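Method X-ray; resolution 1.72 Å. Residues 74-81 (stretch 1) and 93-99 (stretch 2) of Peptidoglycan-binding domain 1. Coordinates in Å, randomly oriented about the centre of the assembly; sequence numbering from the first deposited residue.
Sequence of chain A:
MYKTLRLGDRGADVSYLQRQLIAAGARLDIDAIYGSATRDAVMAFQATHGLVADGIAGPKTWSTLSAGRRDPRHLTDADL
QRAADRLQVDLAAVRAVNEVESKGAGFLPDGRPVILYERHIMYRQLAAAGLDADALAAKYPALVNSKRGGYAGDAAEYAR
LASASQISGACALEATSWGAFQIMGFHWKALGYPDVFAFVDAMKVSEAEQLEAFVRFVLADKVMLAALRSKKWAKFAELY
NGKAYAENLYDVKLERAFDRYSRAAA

Stretch 1, residues 74-81: HLTDADLQ
Stretch 2 (93-99) AVRAVNE

The contact joins the start of one helix to the middle of another. Stretch 1 runs extended through H74, L75 and T76, with phi/psi near -82/147, -63/144 and -115/166, then turns helical at D77 and stays so through Q81. Stretch 2 is helical throughout, phi close to -60 and psi close to -45, with backbone bonds such as V97 N to A93 O and N98 N to V94 O, both 2.9 Å. The two axes approach to 10.0 Å, and their N-to-C directions make an angle of 119°, so the helices cross steeply, neither parallel nor antiparallel. Register is set by L80 and V94, whose CA atoms lie 6.5 Å apart.

H74 stays out of reach. L75, buried, points its CA-to-CB bond toward stretch 2 and, with chi1 t and chi2 p, brings CD2 to 3.5 Å from N98 OD1, a packing contact between a methyl and an amide oxygen.

T76 does not touch stretch 2; it caps the helix that does. As N-cap, with chi1 p, its OG1 accepts from D79 N at 3.2 Å, while T76 N donates to D79 OD2 at 2.9 Å. This reciprocal pair, with D79 chi1 m, ties the loop to the first turn.

D77 supplies the polar anchor. Its CA-to-CB bond points sideways, but with chi1 at -90° and chi2 at -11° the carboxylate comes nearer, and D77 OD1 accepts from R95 NH1 at 2.8 Å with a straight N-H...O angle of 180°. This is a salt bridge made at the edge of the guanidinium, near its plane, where the N-H bonds point. R95 also starts sideways; chi1 m, chi2 t and chi3 t extend the chain, and chi4 of -76° turns the head group.

A78 points away from stretch 2, leaving the next apolar contact to L80. Here the CA-to-CB bond points toward the partner helix, and chi1 m with chi2 t sets both L80 methyls against N98, with L80 CD2 3.7 Å from N98 CG and L80 CD1 3.8 Å from N98 ND2; L80 CD1 also comes within 4.0 Å of R95 NH1, and L80 CD2 within 4.1 Å of V94 CG1. V94 and N98, both chi1 t and both pointing toward stretch 1, sit one turn apart, so the leucine meets successive turns of the same helix. Its backbone also takes part, with L80 O 3.6 Å from V94 CG1. Of the 296 Å² buried in all, L80 contributes the largest share, 92 Å².

Q81 points away, its N bonded to D77 O at 3.0 Å as the helix continues.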

# COMPACT_ATOMS: atom_id res chain seq x y z
N HIS A 74 2.59 11.25 2.71
CA HIS A 74 2.92 10.24 1.69
C HIS A 74 4.26 9.60 1.92
O HIS A 74 5.22 10.21 2.38
CB HIS A 74 2.84 10.84 0.28
CG HIS A 74 1.45 11.20 -0.10
ND1 HIS A 74 1.14 11.95 -1.20
CD2 HIS A 74 0.26 10.88 0.49
CE1 HIS A 74 -0.18 12.08 -1.29
NE2 HIS A 74 -0.73 11.44 -0.28
N LEU A 75 4.33 8.32 1.54
CA LEU A 75 5.55 7.57 1.64
C LEU A 75 6.62 8.15 0.74
O LEU A 75 6.34 8.63 -0.35
CB LEU A 75 5.27 6.10 1.22
CG LEU A 75 6.13 5.02 1.80
CD1 LEU A 75 5.91 4.93 3.32
CD2 LEU A 75 5.85 3.69 1.13
N THR A 76 7.86 8.10 1.21
CA THR A 76 9.05 8.51 0.44
C THR A 76 10.00 7.33 0.15
O THR A 76 9.91 6.30 0.80
CB THR A 76 9.83 9.58 1.21
OG1 THR A 76 10.50 8.99 2.33
CG2 THR A 76 8.90 10.71 1.72
N ASP A 77 10.95 7.52 -0.77
CA ASP A 77 12.03 6.55 -1.01
C ASP A 77 12.75 6.18 0.27
O ASP A 77 13.07 5.00 0.50
CB ASP A 77 13.11 7.10 -1.96
CG ASP A 77 12.84 6.80 -3.38
OD1 ASP A 77 11.93 5.99 -3.69
OD2 ASP A 77 13.56 7.41 -4.22
N ALA A 78 13.01 7.19 1.10
CA ALA A 78 13.74 6.99 2.34
C ALA A 78 12.98 6.07 3.29
O ALA A 78 13.62 5.29 4.01
CB ALA A 78 14.06 8.30 3.04
N ASP A 79 11.66 6.15 3.31
CA ASP A 79 10.88 5.19 4.09
C ASP A 79 11.09 3.77 3.61
O ASP A 79 11.12 2.84 4.43
CB ASP A 79 9.38 5.51 4.05
CG ASP A 79 9.05 6.85 4.64
OD1 ASP A 79 9.60 7.19 5.74
OD2 ASP A 79 8.24 7.57 4.01
N LEU A 80 11.19 3.57 2.29
CA LEU A 80 11.42 2.21 1.76
C LEU A 80 12.80 1.70 2.14
O LEU A 80 12.95 0.51 2.47
CB LEU A 80 11.23 2.15 0.23
CG LEU A 80 9.78 2.46 -0.20
CD1 LEU A 80 9.69 2.39 -1.72
CD2 LEU A 80 8.76 1.55 0.43
N GLN A 81 13.80 2.58 2.10
CA GLN A 81 15.14 2.20 2.56
C GLN A 81 15.12 1.82 4.02
O GLN A 81 15.70 0.77 4.41
CB GLN A 81 16.18 3.30 2.30
CG GLN A 81 17.60 2.92 2.73
CD GLN A 81 18.18 1.77 1.93
OE1 GLN A 81 18.50 1.93 0.76
NE2 GLN A 81 18.35 0.61 2.56
N ALA A 93 13.73 -5.61 -3.42
CA ALA A 93 12.61 -6.44 -3.02
C ALA A 93 11.53 -5.65 -2.29
O ALA A 93 10.33 -5.89 -2.50
CB ALA A 93 13.07 -7.64 -2.16
N VAL A 94 11.95 -4.71 -1.46
CA VAL A 94 11.01 -3.82 -0.75
C VAL A 94 10.30 -2.90 -1.72
O VAL A 94 9.09 -2.73 -1.63
CB VAL A 94 11.72 -3.00 0.35
CG1 VAL A 94 10.79 -1.95 0.93
CG2 VAL A 94 12.20 -3.94 1.45
N ARG A 95 11.03 -2.35 -2.67
CA ARG A 95 10.41 -1.57 -3.73
C ARG A 95 9.40 -2.36 -4.53
O ARG A 95 8.31 -1.87 -4.82
CB ARG A 95 11.47 -1.03 -4.68
CG ARG A 95 12.38 0.00 -4.07
CD ARG A 95 13.18 0.62 -5.22
NE ARG A 95 14.11 1.66 -4.80
CZ ARG A 95 13.78 2.91 -4.45
NH1 ARG A 95 12.51 3.34 -4.43
NH2 ARG A 95 14.75 3.76 -4.12
N ALA A 96 9.73 -3.62 -4.87
CA ALA A 96 8.78 -4.50 -5.54
C ALA A 96 7.54 -4.79 -4.73
O ALA A 96 6.46 -4.72 -5.22
CB ALA A 96 9.46 -5.81 -5.93
N VAL A 97 7.70 -5.10 -3.45
CA VAL A 97 6.54 -5.32 -2.57
C VAL A 97 5.68 -4.09 -2.44
O VAL A 97 4.45 -4.17 -2.49
CB VAL A 97 6.97 -5.76 -1.17
CG1 VAL A 97 5.79 -5.79 -0.22
CG2 VAL A 97 7.51 -7.16 -1.28
N ASN A 98 6.31 -2.95 -2.26
CA ASN A 98 5.58 -1.70 -2.18
C ASN A 98 4.79 -1.43 -3.45
O ASN A 98 3.61 -1.09 -3.40
CB ASN A 98 6.51 -0.55 -1.91
CG ASN A 98 5.77 0.72 -1.63
OD1 ASN A 98 4.95 0.79 -0.70
ND2 ASN A 98 6.02 1.73 -2.43
N GLU A 99 5.42 -1.61 -4.60
CA GLU A 99 4.71 -1.41 -5.87
C GLU A 99 3.52 -2.32 -6.06
O GLU A 99 2.45 -1.88 -6.51
CB GLU A 99 5.69 -1.57 -7.05
CG GLU A 99 5.06 -1.31 -8.42
CD GLU A 99 6.04 -1.42 -9.58
OE1 GLU A 99 7.21 -1.11 -9.41
OE2 GLU A 99 5.60 -1.87 -10.64